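Local coordinates for putative branched chain amino acid ABC transporter, periplasmic amino acid-binding protein (Brucella ovis, PDB 4XFK) that probably binds branched-chain and related amino acids in the periplasm as the solute-binding component of an ABC amino-acid transport system, at residues 32-37 with 282-287; 127-132 with 321-326; 244-249 with 260-265; 269-274 with 373-378. The protein carries 1 engineered substitution. One frame throughout, in Å; residues are numbered along the deposited sequence.

Contact 1 of 4, residues 32-37 with 282-287; sequences RAAVLY and EDYKKV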
loop_
_atom_site.group_PDB
_atom_site.type_symbol
_atom_site.label_atom_id
_atom_site.label_comp_id
_atom_site.label_asym_id
_atom_site.label_seq_id
_atom_site.Cartn_x
_atom_site.Cartn_y
_atom_site.Cartn_z
ATOM N N ARG A 32 8.450 -3.884 -7.779
ATOM C CA ARG A 32 8.889 -4.560 -8.990
ATOM C C ARG A 32 8.588 -6.052 -8.933
ATOM O O ARG A 32 8.057 -6.609 -9.882
ATOM C CB ARG A 32 10.376 -4.340 -9.221
ATOM C CG ARG A 32 10.878 -4.986 -10.501
ATOM C CD ARG A 32 12.357 -4.744 -10.672
ATOM N NE ARG A 32 12.897 -5.399 -11.860
ATOM C CZ ARG A 32 13.362 -6.645 -11.857
ATOM N NH1 ARG A 32 13.333 -7.353 -10.733
ATOM N NH2 ARG A 32 13.855 -7.181 -12.957
ATOM N N ALA A 33 8.918 -6.698 -7.820
ATOM C CA ALA A 33 8.666 -8.134 -7.683
ATOM C C ALA A 33 7.178 -8.451 -7.864
ATOM O O ALA A 33 6.818 -9.392 -8.571
ATOM C CB ALA A 33 9.175 -8.648 -6.337
ATOM N N ALA A 34 6.312 -7.653 -7.234
ATOM C CA ALA A 34 4.872 -7.914 -7.267
ATOM C C ALA A 34 4.282 -7.644 -8.654
ATOM O O ALA A 34 3.440 -8.403 -9.150
ATOM C CB ALA A 34 4.160 -7.080 -6.217
ATOM N N VAL A 35 4.731 -6.563 -9.284
ATOM C CA VAL A 35 4.279 -6.220 -10.625
ATOM C C VAL A 35 4.736 -7.270 -11.645
ATOM O O VAL A 35 3.943 -7.729 -12.475
ATOM C CB VAL A 35 4.744 -4.798 -11.006
ATOM C CG1 VAL A 35 4.464 -4.492 -12.477
ATOM C CG2 VAL A 35 4.056 -3.771 -10.111
ATOM N N LEU A 36 5.998 -7.674 -11.576
ATOM C CA LEU A 36 6.480 -8.706 -12.495
ATOM C C LEU A 36 5.769 -10.027 -12.222
ATOM O O LEU A 36 5.472 -10.776 -13.143
ATOM C CB LEU A 36 7.995 -8.874 -12.390
ATOM C CG LEU A 36 8.781 -7.673 -12.916
ATOM C CD1 LEU A 36 10.279 -7.940 -12.865
ATOM C CD2 LEU A 36 8.351 -7.310 -14.322
ATOM N N TYR A 37 5.484 -10.315 -10.954
ATOM C CA TYR A 37 4.746 -11.537 -10.633
ATOM C C TYR A 37 3.368 -11.550 -11.304
ATOM O O TYR A 37 3.025 -12.496 -12.015
ATOM C CB TYR A 37 4.607 -11.714 -9.113
ATOM C CG TYR A 37 3.716 -12.867 -8.698
ATOM C CD1 TYR A 37 4.239 -14.140 -8.493
ATOM C CD2 TYR A 37 2.355 -12.674 -8.478
ATOM C CE1 TYR A 37 3.422 -15.191 -8.102
ATOM C CE2 TYR A 37 1.535 -13.716 -8.087
ATOM C CZ TYR A 37 2.069 -14.975 -7.903
ATOM O OH TYR A 37 1.242 -16.005 -7.509
ATOM N N GLU A 282 2.909 -19.536 -1.029
ATOM C CA GLU A 282 3.862 -20.503 -1.567
ATOM C C GLU A 282 4.192 -20.248 -3.040
ATOM O O GLU A 282 5.351 -20.362 -3.450
ATOM C CB GLU A 282 3.346 -21.928 -1.367
ATOM C CG GLU A 282 3.303 -22.374 0.097
ATOM C CD GLU A 282 4.688 -22.532 0.702
ATOM O OE1 GLU A 282 5.614 -22.880 -0.049
ATOM O OE2 GLU A 282 4.856 -22.306 1.924
ATOM N N ASP A 283 3.189 -19.906 -3.843
ATOM C CA ASP A 283 3.444 -19.654 -5.256
ATOM C C ASP A 283 4.283 -18.393 -5.441
ATOM O O ASP A 283 5.209 -18.362 -6.259
ATOM C CB ASP A 283 2.146 -19.536 -6.053
ATOM C CG ASP A 283 2.399 -19.450 -7.539
ATOM O OD1 ASP A 283 2.778 -20.482 -8.129
ATOM O OD2 ASP A 283 2.239 -18.355 -8.117
ATOM N N TYR A 284 3.974 -17.358 -4.670
ATOM C CA TYR A 284 4.726 -16.116 -4.749
ATOM C C TYR A 284 6.185 -16.343 -4.362
ATOM O O TYR A 284 7.087 -15.803 -4.994
ATOM C CB TYR A 284 4.079 -15.058 -3.852
ATOM C CG TYR A 284 4.582 -13.662 -4.098
ATOM C CD1 TYR A 284 4.015 -12.871 -5.090
ATOM C CD2 TYR A 284 5.627 -13.135 -3.352
ATOM C CE1 TYR A 284 4.478 -11.587 -5.334
ATOM C CE2 TYR A 284 6.087 -11.849 -3.584
ATOM C CZ TYR A 284 5.507 -11.082 -4.582
ATOM O OH TYR A 284 5.939 -9.799 -4.843
ATOM N N LYS A 285 6.422 -17.138 -3.324
ATOM C CA LYS A 285 7.796 -17.486 -2.968
ATOM C C LYS A 285 8.499 -18.288 -4.068
ATOM O O LYS A 285 9.674 -18.061 -4.346
ATOM C CB LYS A 285 7.854 -18.235 -1.628
ATOM C CG LYS A 285 9.276 -18.610 -1.222
ATOM C CD LYS A 285 9.352 -19.225 0.162
ATOM C CE LYS A 285 10.797 -19.533 0.538
ATOM N NZ LYS A 285 10.900 -20.052 1.931
ATOM N N LYS A 286 7.783 -19.220 -4.694
ATOM C CA LYS A 286 8.355 -19.995 -5.789
ATOM C C LYS A 286 8.860 -19.081 -6.898
ATOM O O LYS A 286 9.935 -19.299 -7.461
ATOM C CB LYS A 286 7.320 -20.972 -6.344
ATOM C CG LYS A 286 7.881 -21.957 -7.354
ATOM C CD LYS A 286 6.879 -23.054 -7.680
ATOM C CE LYS A 286 5.733 -22.541 -8.540
ATOM N NZ LYS A 286 4.992 -23.667 -9.189
ATOM N N VAL A 287 8.087 -18.046 -7.203
ATOM C CA VAL A 287 8.435 -17.141 -8.287
ATOM C C VAL A 287 9.469 -16.088 -7.887
ATOM O O VAL A 287 10.438 -15.861 -8.615
ATOM C CB VAL A 287 7.180 -16.430 -8.840
ATOM C CG1 VAL A 287 7.567 -15.382 -9.876
ATOM C CG2 VAL A 287 6.197 -17.447 -9.428
#
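Tyr37 meets Asp283, Tyr284 and Val287 where helix 26-44 packs against helix 274-288. The protein has the periplasmic binding protein fold, and helix 26-44 follows the first strand of its five-stranded parallel sheet. The two helices run close to perpendicular, at 103°, with axes 11.0 Å apart at their closest. Side chains therefore bridge the gap.

The polar link is a hydrogen bond from Tyr37 OH to Asp283 OD2, 2.6 Å long. It uses the anti lone pair of OD2, on the side away from the other carboxylate oxygen. Lys41 forms a salt bridge with the same oxygen, so OD2 has two partners.

The aromatic link is an edge-to-face pair. The edge of Tyr284 is turned toward the face of Tyr37, with ring centroids 4.8 Å apart and planes at 53°. Tyr284 CD1 sits over the centre of the Tyr37 ring. The Tyr37 torsion places CG anti to the backbone N (chi1 173°), on the way toward helix 274-288.

Van der Waals contacts complete the fit. Tyr284 OH lies 3.5 Å from Ala34 CB, while its hydrogen bond goes to Glu296 outside the pair. The apolar contact is Val287 on Tyr37. It meets the edge of the ring, in its plane, and there Val287 CB comes to 3.7 Å from Tyr37 CD1.

Contact 2 of 4, residues 127-132 with 321-326; sequences CHFYHF and NTTDIA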
loop_
_atom_site.group_PDB
_atom_site.type_symbol
_atom_site.label_atom_id
_atom_site.label_comp_id
_atom_site.label_asym_id
_atom_site.label_seq_id
_atom_site.Cartn_x
_atom_site.Cartn_y
_atom_site.Cartn_z
ATOM N N CYS A 127 -8.658 13.240 -6.377
ATOM C CA CYS A 127 -9.380 12.177 -7.072
ATOM C C CYS A 127 -9.682 12.568 -8.515
ATOM O O CYS A 127 -10.125 13.694 -8.763
ATOM C CB CYS A 127 -10.690 11.911 -6.318
ATOM S SG CYS A 127 -11.864 10.831 -7.128
ATOM N N HIS A 128 -9.456 11.660 -9.461
ATOM C CA HIS A 128 -9.913 11.860 -10.833
ATOM C C HIS A 128 -10.132 10.509 -11.491
ATOM O O HIS A 128 -9.726 9.464 -10.960
ATOM C CB HIS A 128 -8.966 12.748 -11.650
ATOM C CG HIS A 128 -7.589 12.183 -11.819
ATOM N ND1 HIS A 128 -7.195 11.485 -12.944
ATOM C CD2 HIS A 128 -6.512 12.218 -11.001
ATOM C CE1 HIS A 128 -5.932 11.121 -12.807
ATOM N NE2 HIS A 128 -5.494 11.553 -11.636
ATOM N N PHE A 129 -10.794 10.532 -12.638
ATOM C CA PHE A 129 -11.304 9.314 -13.246
ATOM C C PHE A 129 -10.202 8.344 -13.667
ATOM O O PHE A 129 -10.401 7.137 -13.655
ATOM C CB PHE A 129 -12.201 9.660 -14.436
ATOM C CG PHE A 129 -12.813 8.461 -15.102
ATOM C CD1 PHE A 129 -13.916 7.825 -14.553
ATOM C CD2 PHE A 129 -12.290 7.979 -16.287
ATOM C CE1 PHE A 129 -14.481 6.718 -15.177
ATOM C CE2 PHE A 129 -12.850 6.883 -16.921
ATOM C CZ PHE A 129 -13.943 6.244 -16.363
ATOM N N TYR A 130 -9.036 8.865 -14.032
ATOM C CA TYR A 130 -7.980 8.009 -14.577
ATOM C C TYR A 130 -6.938 7.583 -13.542
ATOM O O TYR A 130 -5.921 6.992 -13.893
ATOM C CB TYR A 130 -7.350 8.645 -15.828
ATOM C CG TYR A 130 -8.321 8.697 -16.992
ATOM C CD1 TYR A 130 -8.505 7.591 -17.818
ATOM C CD2 TYR A 130 -9.094 9.829 -17.234
ATOM C CE1 TYR A 130 -9.413 7.626 -18.875
ATOM C CE2 TYR A 130 -10.004 9.870 -18.280
ATOM C CZ TYR A 130 -10.161 8.769 -19.094
ATOM O OH TYR A 130 -11.068 8.818 -20.135
ATOM N N HIS A 131 -7.208 7.881 -12.275
ATOM C CA HIS A 131 -6.467 7.305 -11.161
ATOM C C HIS A 131 -7.325 6.239 -10.477
ATOM O O HIS A 131 -8.533 6.437 -10.254
ATOM C CB HIS A 131 -6.069 8.384 -10.142
ATOM C CG HIS A 131 -5.691 7.840 -8.787
ATOM N ND1 HIS A 131 -6.604 7.709 -7.765
ATOM C CD2 HIS A 131 -4.510 7.399 -8.287
ATOM C CE1 HIS A 131 -6.010 7.197 -6.699
ATOM N NE2 HIS A 131 -4.735 7.003 -6.988
ATOM N N PHE A 132 -6.686 5.120 -10.141
ATOM C CA PHE A 132 -7.316 4.073 -9.346
ATOM C C PHE A 132 -6.355 3.668 -8.251
ATOM O O PHE A 132 -5.178 3.399 -8.536
ATOM C CB PHE A 132 -7.612 2.840 -10.204
ATOM C CG PHE A 132 -8.721 3.032 -11.192
ATOM C CD1 PHE A 132 -8.485 3.636 -12.414
ATOM C CD2 PHE A 132 -10.009 2.602 -10.895
ATOM C CE1 PHE A 132 -9.511 3.802 -13.328
ATOM C CE2 PHE A 132 -11.032 2.753 -11.807
ATOM C CZ PHE A 132 -10.789 3.358 -13.026
ATOM N N ASN A 321 -8.327 1.233 -25.692
ATOM C CA ASN A 321 -9.087 2.376 -25.212
ATOM C C ASN A 321 -9.042 2.399 -23.695
ATOM O O ASN A 321 -9.658 1.568 -23.035
ATOM C CB ASN A 321 -10.527 2.272 -25.718
ATOM C CG ASN A 321 -11.350 3.498 -25.398
ATOM O OD1 ASN A 321 -11.386 3.959 -24.264
ATOM N ND2 ASN A 321 -12.025 4.035 -26.412
ATOM N N THR A 322 -8.308 3.357 -23.143
ATOM C CA THR A 322 -8.128 3.409 -21.702
ATOM C C THR A 322 -9.406 3.788 -20.956
ATOM O O THR A 322 -9.543 3.467 -19.788
ATOM C CB THR A 322 -7.002 4.362 -21.310
ATOM O OG1 THR A 322 -7.224 5.619 -21.951
ATOM C CG2 THR A 322 -5.648 3.811 -21.748
ATOM N N THR A 323 -10.337 4.474 -21.614
ATOM C CA THR A 323 -11.610 4.770 -20.970
ATOM C C THR A 323 -12.401 3.485 -20.781
ATOM O O THR A 323 -12.979 3.258 -19.721
ATOM C CB THR A 323 -12.430 5.803 -21.756
ATOM O OG1 THR A 323 -11.632 6.978 -21.916
ATOM C CG2 THR A 323 -13.714 6.157 -21.003
ATOM N N ASP A 324 -12.399 2.625 -21.796
ATOM C CA ASP A 324 -13.052 1.327 -21.680
ATOM C C ASP A 324 -12.391 0.482 -20.596
ATOM O O ASP A 324 -13.078 -0.201 -19.840
ATOM C CB ASP A 324 -13.063 0.583 -23.020
ATOM C CG ASP A 324 -13.950 1.250 -24.053
ATOM O OD1 ASP A 324 -14.874 1.996 -23.657
ATOM O OD2 ASP A 324 -13.723 1.023 -25.259
ATOM N N ILE A 325 -11.065 0.537 -20.499
ATOM C CA ILE A 325 -10.376 -0.193 -19.440
ATOM C C ILE A 325 -10.787 0.356 -18.067
ATOM O O ILE A 325 -11.105 -0.410 -17.159
ATOM C CB ILE A 325 -8.839 -0.155 -19.613
ATOM C CG1 ILE A 325 -8.434 -0.944 -20.867
ATOM C CG2 ILE A 325 -8.136 -0.716 -18.374
ATOM C CD1 ILE A 325 -6.977 -0.766 -21.272
ATOM N N ALA A 326 -10.830 1.677 -17.942
ATOM C CA ALA A 326 -11.221 2.308 -16.684
ATOM C C ALA A 326 -12.623 1.885 -16.243
ATOM O O ALA A 326 -12.845 1.539 -15.080
ATOM C CB ALA A 326 -11.143 3.823 -16.809
#
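The ring of Tyr130 has Thr323 OG1 at its edge, in the ring plane, and Phe129 CD2 over the centre of one face. CD2 stands 3.5 Å above that plane. Phe129 thus turns an edge to Tyr130, and Tyr130 CD2 lies in the plane of the Phe129 ring. The outer part of Phe129 meets helix 322-331 obliquely, with CE2 3.5 Å from Ala326 CB. Phe132 also comes in obliquely. Its CZ is 3.4 Å from Ala326 O and 3.8 Å from Ala326 CB, so the Ala326 methyl touches both phenylalanines. His348 stacks on Phe132 and also meets Phe129.

Strand 131-133 is an outermost strand of the parallel sheet in the periplasmic binding protein fold. The turn before it, a type I turn from His128 to His131, carries Phe129 and Tyr130 to the start of helix 322-331.

Tyr130 OH and Thr323 OG1 share a short hydrogen bond of 2.6 Å. Thr323 chi1 (-56°) puts OG1 at the edge of the Tyr130 ring, where it meets OH, while CG2 lies anti to the backbone N. Thr322 OG1 turns elsewhere, to Glu109 O. Asn321 is the N-cap of the helix. Its OD1 accepts from Asp324 N at 3.0 Å, with the donor above the carbonyl plane, and accepts a weak bond from Thr323 N.

Contact 3 of 4, residues 244-249 with 260-265; sequences SFLDQP and EGHIVS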
loop_
_atom_site.group_PDB
_atom_site.type_symbol
_atom_site.label_atom_id
_atom_site.label_comp_id
_atom_site.label_asym_id
_atom_site.label_seq_id
_atom_site.Cartn_x
_atom_site.Cartn_y
_atom_site.Cartn_z
ATOM N N SER A 244 1.153 0.312 10.063
ATOM C CA SER A 244 0.765 -0.104 8.728
ATOM C C SER A 244 1.833 -0.952 8.052
ATOM O O SER A 244 1.498 -1.755 7.186
ATOM C CB SER A 244 0.471 1.124 7.860
ATOM O OG SER A 244 1.476 2.120 8.012
ATOM N N PHE A 245 3.101 -0.788 8.449
ATOM C CA PHE A 245 4.212 -1.318 7.642
ATOM C C PHE A 245 5.237 -2.145 8.413
ATOM O O PHE A 245 6.347 -2.361 7.916
ATOM C CB PHE A 245 4.944 -0.186 6.905
ATOM C CG PHE A 245 4.049 0.641 6.015
ATOM C CD1 PHE A 245 3.183 0.041 5.111
ATOM C CD2 PHE A 245 4.077 2.024 6.088
ATOM C CE1 PHE A 245 2.348 0.815 4.306
ATOM C CE2 PHE A 245 3.260 2.798 5.285
ATOM C CZ PHE A 245 2.392 2.195 4.387
ATOM N N LEU A 246 4.879 -2.659 9.590
ATOM C CA LEU A 246 5.869 -3.403 10.365
ATOM C C LEU A 246 6.354 -4.673 9.666
ATOM O O LEU A 246 7.469 -5.126 9.932
ATOM C CB LEU A 246 5.344 -3.742 11.759
ATOM C CG LEU A 246 6.388 -4.253 12.753
ATOM C CD1 LEU A 246 7.462 -3.210 13.030
ATOM C CD2 LEU A 246 5.720 -4.692 14.039
ATOM N N ASP A 247 5.553 -5.238 8.760
ATOM C CA ASP A 247 5.964 -6.480 8.093
ATOM C C ASP A 247 6.915 -6.253 6.908
ATOM O O ASP A 247 7.264 -7.198 6.211
ATOM C CB ASP A 247 4.765 -7.359 7.704
ATOM C CG ASP A 247 3.860 -6.706 6.689
ATOM O OD1 ASP A 247 3.821 -5.465 6.645
ATOM O OD2 ASP A 247 3.186 -7.438 5.938
ATOM N N GLN A 248 7.366 -5.019 6.696
ATOM C CA GLN A 248 8.492 -4.812 5.798
ATOM C C GLN A 248 9.665 -5.649 6.287
ATOM O O GLN A 248 9.984 -5.632 7.469
ATOM C CB GLN A 248 8.911 -3.341 5.745
ATOM C CG GLN A 248 10.147 -3.150 4.862
ATOM C CD GLN A 248 10.499 -1.703 4.585
ATOM O OE1 GLN A 248 9.985 -0.788 5.226
ATOM N NE2 GLN A 248 11.369 -1.489 3.603
ATOM N N PRO A 249 10.319 -6.381 5.377
ATOM C CA PRO A 249 11.466 -7.192 5.805
ATOM C C PRO A 249 12.509 -6.373 6.560
ATOM O O PRO A 249 12.846 -5.259 6.133
ATOM C CB PRO A 249 12.022 -7.715 4.483
ATOM C CG PRO A 249 10.806 -7.821 3.606
ATOM C CD PRO A 249 9.972 -6.615 3.962
ATOM N N GLU A 260 7.847 -9.550 20.454
ATOM C CA GLU A 260 6.502 -10.052 20.716
ATOM C C GLU A 260 5.475 -8.929 20.871
ATOM O O GLU A 260 5.712 -7.953 21.575
ATOM C CB GLU A 260 6.502 -10.940 21.970
ATOM C CG GLU A 260 5.154 -11.593 22.289
ATOM C CD GLU A 260 5.160 -12.379 23.595
ATOM O OE1 GLU A 260 6.198 -12.394 24.291
ATOM O OE2 GLU A 260 4.119 -12.979 23.935
ATOM N N GLY A 261 4.345 -9.061 20.187
ATOM C CA GLY A 261 3.179 -8.267 20.524
ATOM C C GLY A 261 2.941 -6.986 19.748
ATOM O O GLY A 261 1.933 -6.318 19.964
ATOM N N HIS A 262 3.864 -6.615 18.866
ATOM C CA HIS A 262 3.624 -5.471 17.986
ATOM C C HIS A 262 2.597 -5.836 16.928
ATOM O O HIS A 262 2.387 -7.018 16.636
ATOM C CB HIS A 262 4.927 -4.968 17.375
ATOM C CG HIS A 262 5.930 -4.569 18.403
ATOM N ND1 HIS A 262 5.901 -3.342 19.031
ATOM C CD2 HIS A 262 6.961 -5.253 18.954
ATOM C CE1 HIS A 262 6.882 -3.281 19.915
ATOM N NE2 HIS A 262 7.534 -4.430 19.892
ATOM N N ILE A 263 1.955 -4.818 16.365
ATOM C CA ILE A 263 0.751 -5.012 15.573
ATOM C C ILE A 263 0.843 -4.329 14.212
ATOM O O ILE A 263 1.431 -3.251 14.075
ATOM C CB ILE A 263 -0.487 -4.434 16.330
ATOM C CG1 ILE A 263 -0.541 -4.922 17.786
ATOM C CG2 ILE A 263 -1.796 -4.763 15.617
ATOM C CD1 ILE A 263 -0.769 -6.419 17.925
ATOM N N VAL A 264 0.252 -4.958 13.205
ATOM C CA VAL A 264 0.140 -4.360 11.876
ATOM C C VAL A 264 -1.226 -4.735 11.306
ATOM O O VAL A 264 -1.772 -5.784 11.646
ATOM C CB VAL A 264 1.289 -4.839 10.944
ATOM C CG1 VAL A 264 1.131 -6.314 10.576
ATOM C CG2 VAL A 264 1.410 -3.969 9.686
ATOM N N SER A 265 -1.795 -3.862 10.478
ATOM C CA SER A 265 -3.001 -4.185 9.721
ATOM C C SER A 265 -2.664 -4.074 8.240
ATOM O O SER A 265 -2.154 -3.037 7.796
ATOM C CB SER A 265 -4.134 -3.230 10.073
ATOM O OG SER A 265 -5.295 -3.589 9.342
#
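A beta-alpha-beta crossover holds this contact, with Leu246 and Ser244 in the loop after strand 240-243 touching His262 and Val264 at strand 263-266. Helix 251-255 lies in the connection between these two parallel neighbours. The loop makes a type I turn from Phe245 to Gln248, closed by Gln248 N to Phe245 O at 3.1 Å. It lies near bound ions: the Phe245 side chain is about 5 Å from a sodium ion and about 4 Å from an acetate, which probably came from the crystallisation liquor.

Val264 CG2 is the main point of touch. It is anti to the backbone N, while CG1 takes the place between the N and the carbonyl carbon (chi1 70°). CG2 packs against the loop backbone, 3.3 Å from Ser244 O and 3.7 Å from Leu246 N. The Asp247 side chain crosses Val264 at about a right angle, with Asp247 OD1 4.2 Å from Val264 CG2.

Leu246 reaches the residue before the strand. Its CG is anti to the backbone N (chi1 -168°), and CD2 lies 3.4 Å from His262 CB. The two side chains are set at a slant. Phe374 of strand 373-380 packs against Leu246, Asp247 and Val264.

No hydrogen bond joins the two segments. Asp247 OD2 accepts from Tyr294 N, and His262 ND1 from Phe241 N. The side-chain contacts here therefore rest on van der Waals packing, and Asp247 OD2 and His262 ND1 are served by other parts of the fold.

Contact 4 of 4, residues 269-274 with 373-378; sequences NPEANG and GFLPFK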
loop_
_atom_site.group_PDB
_atom_site.type_symbol
_atom_site.label_atom_id
_atom_site.label_comp_id
_atom_site.label_asym_id
_atom_site.label_seq_id
_atom_site.Cartn_x
_atom_site.Cartn_y
_atom_site.Cartn_z
ATOM N N ASN A 269 -2.521 -12.028 5.060
ATOM C CA ASN A 269 -1.622 -12.823 5.873
ATOM C C ASN A 269 -1.720 -14.246 5.334
ATOM O O ASN A 269 -2.807 -14.685 4.978
ATOM C CB ASN A 269 -2.016 -12.740 7.357
ATOM C CG ASN A 269 -1.136 -13.588 8.244
ATOM O OD1 ASN A 269 -1.269 -14.807 8.270
ATOM N ND2 ASN A 269 -0.237 -12.948 8.986
ATOM N N PRO A 270 -0.591 -14.966 5.247
ATOM C CA PRO A 270 -0.632 -16.326 4.691
ATOM C C PRO A 270 -1.654 -17.261 5.350
ATOM O O PRO A 270 -2.152 -18.158 4.672
ATOM C CB PRO A 270 0.781 -16.853 4.952
ATOM C CG PRO A 270 1.632 -15.639 4.977
ATOM C CD PRO A 270 0.785 -14.531 5.545
ATOM N N GLU A 271 -1.940 -17.066 6.639
ATOM C CA GLU A 271 -2.854 -17.939 7.386
ATOM C C GLU A 271 -4.241 -17.347 7.579
ATOM O O GLU A 271 -5.041 -17.897 8.336
ATOM C CB GLU A 271 -2.338 -18.196 8.799
ATOM C CG GLU A 271 -0.940 -18.706 8.936
ATOM C CD GLU A 271 -0.559 -18.841 10.398
ATOM O OE1 GLU A 271 0.423 -18.198 10.817
ATOM O OE2 GLU A 271 -1.255 -19.579 11.132
ATOM N N ALA A 272 -4.523 -16.216 6.943
ATOM C CA ALA A 272 -5.770 -15.512 7.223
ATOM C C ALA A 272 -6.962 -16.017 6.423
ATOM O O ALA A 272 -8.101 -15.780 6.809
ATOM C CB ALA A 272 -5.600 -14.010 7.045
ATOM N N ASN A 273 -6.709 -16.707 5.313
ATOM C CA ASN A 273 -7.802 -17.198 4.484
ATOM C C ASN A 273 -7.573 -18.636 4.046
ATOM O O ASN A 273 -7.661 -18.969 2.862
ATOM C CB ASN A 273 -8.042 -16.293 3.276
ATOM C CG ASN A 273 -9.349 -16.600 2.580
ATOM O OD1 ASN A 273 -10.332 -16.961 3.229
ATOM N ND2 ASN A 273 -9.365 -16.480 1.256
ATOM N N GLY A 274 -7.265 -19.482 5.021
ATOM C CA GLY A 274 -7.196 -20.913 4.806
ATOM C C GLY A 274 -6.233 -21.324 3.711
ATOM O O GLY A 274 -5.160 -20.732 3.543
ATOM N N GLY A 373 6.739 -14.437 13.714
ATOM C CA GLY A 373 6.158 -13.953 12.478
ATOM C C GLY A 373 4.854 -13.250 12.773
ATOM O O GLY A 373 4.482 -13.055 13.935
ATOM N N PHE A 374 4.142 -12.890 11.716
ATOM C CA PHE A 374 2.871 -12.205 11.847
ATOM C C PHE A 374 1.724 -13.199 11.901
ATOM O O PHE A 374 1.528 -13.990 10.988
ATOM C CB PHE A 374 2.726 -11.183 10.719
ATOM C CG PHE A 374 3.691 -10.044 10.853
ATOM C CD1 PHE A 374 4.962 -10.116 10.300
ATOM C CD2 PHE A 374 3.351 -8.919 11.597
ATOM C CE1 PHE A 374 5.871 -9.071 10.462
ATOM C CE2 PHE A 374 4.254 -7.878 11.753
ATOM C CZ PHE A 374 5.512 -7.956 11.185
ATOM N N LEU A 375 0.983 -13.162 13.004
ATOM C CA LEU A 375 -0.123 -14.076 13.249
ATOM C C LEU A 375 -1.413 -13.270 13.169
ATOM O O LEU A 375 -1.575 -12.293 13.899
ATOM C CB LEU A 375 0.011 -14.676 14.649
ATOM C CG LEU A 375 -1.078 -15.662 15.076
ATOM C CD1 LEU A 375 -0.849 -17.009 14.425
ATOM C CD2 LEU A 375 -1.131 -15.795 16.602
ATOM N N PRO A 376 -2.334 -13.665 12.274
ATOM C CA PRO A 376 -3.591 -12.921 12.142
ATOM C C PRO A 376 -4.520 -13.164 13.329
ATOM O O PRO A 376 -4.587 -14.294 13.818
ATOM C CB PRO A 376 -4.205 -13.504 10.864
ATOM C CG PRO A 376 -3.675 -14.900 10.795
ATOM C CD PRO A 376 -2.297 -14.865 11.413
ATOM N N PHE A 377 -5.224 -12.129 13.787
ATOM C CA PHE A 377 -6.200 -12.318 14.866
ATOM C C PHE A 377 -7.578 -11.706 14.602
ATOM O O PHE A 377 -8.521 -11.969 15.348
ATOM C CB PHE A 377 -5.646 -11.869 16.228
ATOM C CG PHE A 377 -5.338 -10.398 16.323
ATOM C CD1 PHE A 377 -6.338 -9.480 16.613
ATOM C CD2 PHE A 377 -4.037 -9.936 16.163
ATOM C CE1 PHE A 377 -6.054 -8.127 16.716
ATOM C CE2 PHE A 377 -3.752 -8.589 16.264
ATOM C CZ PHE A 377 -4.757 -7.685 16.557
ATOM N N LYS A 378 -7.696 -10.894 13.554
ATOM C CA LYS A 378 -8.975 -10.287 13.194
ATOM C C LYS A 378 -8.979 -9.930 11.718
ATOM O O LYS A 378 -8.052 -9.291 11.231
ATOM C CB LYS A 378 -9.240 -9.026 14.030
ATOM C CG LYS A 378 -10.491 -8.243 13.629
ATOM C CD LYS A 378 -11.761 -9.050 13.873
ATOM C CE LYS A 378 -13.001 -8.252 13.496
ATOM N NZ LYS A 378 -14.258 -9.036 13.675
#
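Asn269 chi1 (178°) sets CG anti to the backbone N and carries it toward Phe374 and Pro376 of strand 373-380. Its chi2 (-75°) then turns the amide so that ND2 faces Phe374 O and OD1 faces Pro376 CD. Asn269 starts an Asx turn combined with a type I turn ending at Ala272, in the loop between strand 263-266 and helix 274-288. The other segment is strand 373-380, which runs antiparallel to strand 350-360 in the mixed sheet. A classic beta bulge follows in it, with Phe377 and Lys378 both facing Val356.

The two ends of the Asn269 amide have separate tasks. ND2 donates to Phe374 O at 2.9 Å, nearly straight. The acceptor lies in the amide plane of Asn269, but the donor stands well above the carbonyl plane of Phe374, 67° out of it. ND2 also bonds Gln357 OE1 on strand 350-360. OD1 accepts from Glu271 N at 2.9 Å. With both ends engaged, the amide should be fixed in rotation.

Pro376 lies across Asn269 at about a right angle. Its CD comes to 3.3 Å from Asn269 OD1. The Pro376 side chain is also about 4 Å from a bound acetate, probably from the crystallisation liquor.

The Glu271 and Leu375 side chains meet at a slant, with Glu271 OE1 4.0 Å from Leu375 CD1. That oxygen accepts from Arg364 N. On the proline, CG is 4.1 Å from Glu271 CB, and Pro376 CB lies 4.1 Å from Ala272 CB.

Residues 32-37 and then 127-132 open contacts 1 and 2 from the first parallel sheet and its helices. Contact 3 comes next and is local: it both opens and closes between 244 and 265, within the spans of contacts 1 and 2. Residues 269-274 open contact 4. Contact 1 then closes at 282-287, contact 2 at 321-326 and contact 4 at 373-378. Contacts 1, 2 and 4 therefore all cross one another. Contact 1 joins helix 26-44 to helix 274-288. Contact 2 joins the turn before edge strand 131-133 to the start of helix 322-331. Contacts 3 and 4 reach the same mixed sheet and touch mainly through Phe374, across the chain's centre from contact 2.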